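Local coordinates for protein teicoplanin pseudoaglycone deacetylases Orf2 (Actinoplanes teichomyceticus, PDB 3DFF) that probably removes the acetyl group from the teicoplanin pseudoaglycone as a zinc-dependent deacetylase of the PIG-L (GlcNAc-PI de-N-acetylase) family, at residues His92-Leu96 with Glu135-Asp139; Phe223-Glu227 with Leu243-Asp248. All coordinates share one frame; numbering follows the deposited sequence.

The two contacts lie on opposite sides of the chain's centre. Their own centres are 28 Å apart and their nearest atoms about 12 Å, so they do not touch. Along the chain they follow in series. Contact 1 joins the loop after strand 89-92 to helix 126-147, partly by charge. Contact 2 packs two helices of the later part of the chain through aromatic rings. The zinc ion, held by His16, Asp19 and His164, lies about 13 Å from the side chain of Phe95 in contact 1 and about 12 Å from that of Leu243 in contact 2. Neither contact supplies a ligand of this ion.

Contact 1 of 2, residues His92-Leu96 with Glu135-Asp139; sequences HGRFL and EVADD
Asp139 OD2 accepts from Arg94 NE at 2.8 Å and from a water at 2.7 Å. The same water accepts from Arg94 N, so it ties the loop backbone to the carboxylate. The guanidinium takes Asp139 side-on. NE comes to OD2 on the syn side, while NH2 reaches OD1 at 3.1 Å from above the carboxylate plane. A second bond from NH2, to Glu135 OE1, is 2.9 Å long and nearly straight at 167°. Glu135 bends at chi2 (-84°) to bring its carboxylate there. The Glu135 carboxylate and the guanidinium are nearly perpendicular, at 87°. Two acids one helical turn apart thus grip one arginine and would probably steady its charge. Beneath this network lies the Phe95 ring. Arg94 CG sits over the centre of one face, and Val136 CG2 over the other, a CH-pi contact 3.7 Å from the centroid. Tyr41, Val43 and Phe44 also touch this buried ring. The loop leads on to Asp97, a zinc ligand in another structure of this protein, though no zinc is bound there in this chain. The whole is a salt-bridge network beside a buried phenylalanine, joining the loop after the outermost strand 89-92 to helix 126-147 within the PIG-L fold.

Contact 2 of 2, residues Phe223-Glu227 with Leu243-Asp248; sequences FQAVE and LFDRLD
Leu243 meets Val226 through one methyl, with CD2 4.0 Å from Val226 CG1. Phe244 follows and, with Phe223, forms the centre of the contact. Its ring makes an offset stack with Phe223, centroids 4.5 Å apart and planes 22° from parallel. The two side chains run side by side in opposite senses, with Phe244 CD1 toward the rim of the Phe223 ring, 3.4 Å from CG. In return Phe223 CB lies over a face of Phe244 as a CH-pi contact. Phe244 CG stands anti to its carbonyl carbon (chi1 -64°), and the ring reaches across to the other backbone, where CZ is 3.4 Å from Phe223 O. Val226 CG1 packs against CZ of the same ring at 3.8 Å, and Glu227 CG comes to its edge. One turn on, Leu247 CB touches Phe223 CZ at 4.1 Å. Asp248 lies with OD1 at the edge of the Phe223 ring, 3.4 Å from CE2. That oxygen also forms a salt bridge with Arg219, on the same helix as Phe223. Tyr260 meets Phe223 edge-to-face. Helix 216-226 packs against helix 243-254 and also against helix 19-33, whose Val21 and Leu22 touch Val226, while Met233 of helix 233-237 touches Val226 too.

Contact 1 of 2, residues His92-Leu96 with Glu135-Asp139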
# COMPACT_ATOMS: atom_id res chain seq x y z
N HIS A 92 6.81 9.21 -6.26
CA HIS A 92 7.28 7.84 -6.44
C HIS A 92 8.65 7.61 -5.82
O HIS A 92 9.66 8.19 -6.25
CB HIS A 92 7.27 7.48 -7.93
CG HIS A 92 5.90 7.38 -8.52
ND1 HIS A 92 5.65 7.54 -9.86
CD2 HIS A 92 4.70 7.15 -7.93
CE1 HIS A 92 4.35 7.38 -10.08
NE2 HIS A 92 3.75 7.16 -8.92
N GLY A 93 8.69 6.76 -4.80
CA GLY A 93 9.90 6.49 -4.02
C GLY A 93 10.93 5.64 -4.75
O GLY A 93 10.68 5.19 -5.88
N ARG A 94 12.06 5.43 -4.07
CA ARG A 94 13.26 4.83 -4.66
C ARG A 94 13.43 3.35 -4.36
O ARG A 94 14.35 2.71 -4.87
CB ARG A 94 14.50 5.57 -4.11
CG ARG A 94 14.80 5.28 -2.66
CD ARG A 94 16.08 6.01 -2.23
NE ARG A 94 16.17 6.16 -0.79
CZ ARG A 94 16.91 5.43 0.02
NH1 ARG A 94 17.66 4.42 -0.43
NH2 ARG A 94 16.89 5.71 1.32
N PHE A 95 12.55 2.77 -3.53
CA PHE A 95 12.80 1.42 -3.03
C PHE A 95 12.30 0.36 -3.98
O PHE A 95 11.25 0.52 -4.59
CB PHE A 95 12.18 1.25 -1.64
CG PHE A 95 12.75 2.21 -0.65
CD1 PHE A 95 13.96 1.94 -0.02
CD2 PHE A 95 12.13 3.44 -0.43
CE1 PHE A 95 14.53 2.87 0.85
CE2 PHE A 95 12.70 4.39 0.44
CZ PHE A 95 13.88 4.09 1.10
N LEU A 96 13.06 -0.74 -4.07
CA LEU A 96 12.71 -1.80 -4.99
C LEU A 96 11.66 -2.74 -4.39
O LEU A 96 11.85 -3.26 -3.28
CB LEU A 96 13.96 -2.63 -5.31
CG LEU A 96 15.00 -1.96 -6.20
CD1 LEU A 96 16.20 -2.89 -6.35
CD2 LEU A 96 14.46 -1.61 -7.54
N GLU A 135 16.05 2.80 6.28
CA GLU A 135 16.16 3.63 5.09
C GLU A 135 14.82 4.22 4.70
O GLU A 135 14.74 5.39 4.35
CB GLU A 135 16.72 2.82 3.93
CG GLU A 135 18.17 2.38 4.13
CD GLU A 135 19.18 3.43 3.75
OE1 GLU A 135 18.81 4.43 3.09
OE2 GLU A 135 20.37 3.26 4.10
N VAL A 136 13.76 3.41 4.73
CA VAL A 136 12.45 3.92 4.38
C VAL A 136 12.03 5.01 5.37
O VAL A 136 11.47 6.03 4.96
CB VAL A 136 11.40 2.80 4.34
CG1 VAL A 136 10.01 3.36 4.01
CG2 VAL A 136 11.79 1.76 3.28
N ALA A 137 12.29 4.77 6.65
CA ALA A 137 11.98 5.74 7.70
C ALA A 137 12.71 7.07 7.45
O ALA A 137 12.13 8.14 7.63
CB ALA A 137 12.34 5.19 9.05
N ASP A 138 13.96 6.99 6.99
CA ASP A 138 14.73 8.20 6.65
C ASP A 138 14.01 9.01 5.58
O ASP A 138 13.84 10.23 5.71
CB ASP A 138 16.14 7.84 6.13
CG ASP A 138 17.08 7.35 7.22
OD1 ASP A 138 16.71 7.35 8.42
OD2 ASP A 138 18.22 6.94 6.87
N ASP A 139 13.62 8.34 4.50
CA ASP A 139 12.92 8.99 3.40
C ASP A 139 11.58 9.58 3.82
O ASP A 139 11.22 10.68 3.41
CB ASP A 139 12.75 8.02 2.21
CG ASP A 139 14.02 7.88 1.41
OD1 ASP A 139 15.11 8.14 1.95
OD2 ASP A 139 13.93 7.54 0.22
O HOH W 1 11.93 7.22 -1.60

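Contact 2 of 2, residues Phe223-Glu227 with Leu243-Asp248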
# COMPACT_ATOMS: atom_id res chain seq x y z
N PHE A 223 -13.54 3.45 -7.59
CA PHE A 223 -13.56 2.26 -8.44
C PHE A 223 -13.04 2.55 -9.85
O PHE A 223 -12.33 1.73 -10.42
CB PHE A 223 -14.96 1.62 -8.48
CG PHE A 223 -15.35 0.90 -7.19
CD1 PHE A 223 -14.57 0.98 -6.04
CD2 PHE A 223 -16.54 0.17 -7.14
CE1 PHE A 223 -14.95 0.32 -4.85
CE2 PHE A 223 -16.93 -0.49 -5.97
CZ PHE A 223 -16.14 -0.41 -4.82
N GLN A 224 -13.38 3.72 -10.41
CA GLN A 224 -12.83 4.14 -11.71
C GLN A 224 -11.30 4.27 -11.60
O GLN A 224 -10.59 3.89 -12.52
CB GLN A 224 -13.44 5.47 -12.16
CG GLN A 224 -14.87 5.35 -12.67
CD GLN A 224 -15.61 6.67 -12.68
OE1 GLN A 224 -15.02 7.75 -12.54
NE2 GLN A 224 -16.93 6.59 -12.84
N ALA A 225 -10.83 4.80 -10.48
CA ALA A 225 -9.38 4.97 -10.26
C ALA A 225 -8.68 3.61 -10.18
O ALA A 225 -7.64 3.40 -10.81
CB ALA A 225 -9.10 5.80 -9.02
N VAL A 226 -9.25 2.68 -9.42
CA VAL A 226 -8.73 1.32 -9.38
C VAL A 226 -8.57 0.76 -10.80
O VAL A 226 -7.55 0.14 -11.13
CB VAL A 226 -9.63 0.39 -8.52
CG1 VAL A 226 -9.21 -1.07 -8.66
CG2 VAL A 226 -9.60 0.82 -7.07
N GLU A 227 -9.52 1.04 -11.69
CA GLU A 227 -9.44 0.52 -13.04
C GLU A 227 -8.25 1.02 -13.85
O GLU A 227 -7.91 0.44 -14.88
CB GLU A 227 -10.75 0.80 -13.80
CG GLU A 227 -11.90 0.02 -13.21
CD GLU A 227 -13.20 0.24 -13.94
OE1 GLU A 227 -13.57 1.41 -14.17
OE2 GLU A 227 -13.85 -0.76 -14.27
N LEU A 243 -13.91 -8.31 -8.10
CA LEU A 243 -13.27 -7.40 -7.14
C LEU A 243 -14.24 -6.37 -6.57
O LEU A 243 -14.34 -6.23 -5.35
CB LEU A 243 -12.05 -6.68 -7.74
CG LEU A 243 -11.38 -5.65 -6.81
CD1 LEU A 243 -10.58 -6.30 -5.68
CD2 LEU A 243 -10.50 -4.67 -7.60
N PHE A 244 -14.93 -5.64 -7.43
CA PHE A 244 -15.78 -4.56 -6.94
C PHE A 244 -16.95 -5.09 -6.11
O PHE A 244 -17.34 -4.48 -5.11
CB PHE A 244 -16.20 -3.62 -8.07
CG PHE A 244 -15.04 -2.89 -8.70
CD1 PHE A 244 -14.13 -2.21 -7.90
CD2 PHE A 244 -14.83 -2.92 -10.07
CE1 PHE A 244 -13.04 -1.55 -8.45
CE2 PHE A 244 -13.74 -2.25 -10.64
CZ PHE A 244 -12.84 -1.57 -9.81
N ASP A 245 -17.48 -6.25 -6.50
CA ASP A 245 -18.51 -6.91 -5.68
C ASP A 245 -18.00 -7.26 -4.28
O ASP A 245 -18.69 -7.04 -3.28
CB ASP A 245 -19.04 -8.16 -6.38
CG ASP A 245 -19.95 -7.84 -7.53
OD1 ASP A 245 -20.27 -6.64 -7.74
OD2 ASP A 245 -20.35 -8.78 -8.24
N ARG A 246 -16.78 -7.79 -4.22
CA ARG A 246 -16.18 -8.17 -2.95
C ARG A 246 -15.88 -6.95 -2.10
O ARG A 246 -16.07 -6.97 -0.90
CB ARG A 246 -14.92 -9.00 -3.18
CG ARG A 246 -15.23 -10.47 -3.45
CD ARG A 246 -13.97 -11.26 -3.61
NE ARG A 246 -13.42 -11.09 -4.95
CZ ARG A 246 -12.22 -10.58 -5.22
NH1 ARG A 246 -11.42 -10.21 -4.24
NH2 ARG A 246 -11.82 -10.47 -6.48
N LEU A 247 -15.42 -5.87 -2.75
CA LEU A 247 -15.21 -4.61 -2.03
C LEU A 247 -16.52 -4.01 -1.50
O LEU A 247 -16.57 -3.53 -0.38
CB LEU A 247 -14.46 -3.61 -2.91
CG LEU A 247 -13.04 -3.99 -3.33
CD1 LEU A 247 -12.44 -2.84 -4.12
CD2 LEU A 247 -12.14 -4.35 -2.15
N ASP A 248 -17.57 -4.06 -2.32
CA ASP A 248 -18.89 -3.56 -1.92
C ASP A 248 -19.44 -4.37 -0.74
O ASP A 248 -19.99 -3.79 0.20
CB ASP A 248 -19.85 -3.64 -3.10
CG ASP A 248 -19.75 -2.43 -4.04
OD1 ASP A 248 -19.24 -1.37 -3.62
OD2 ASP A 248 -20.22 -2.56 -5.19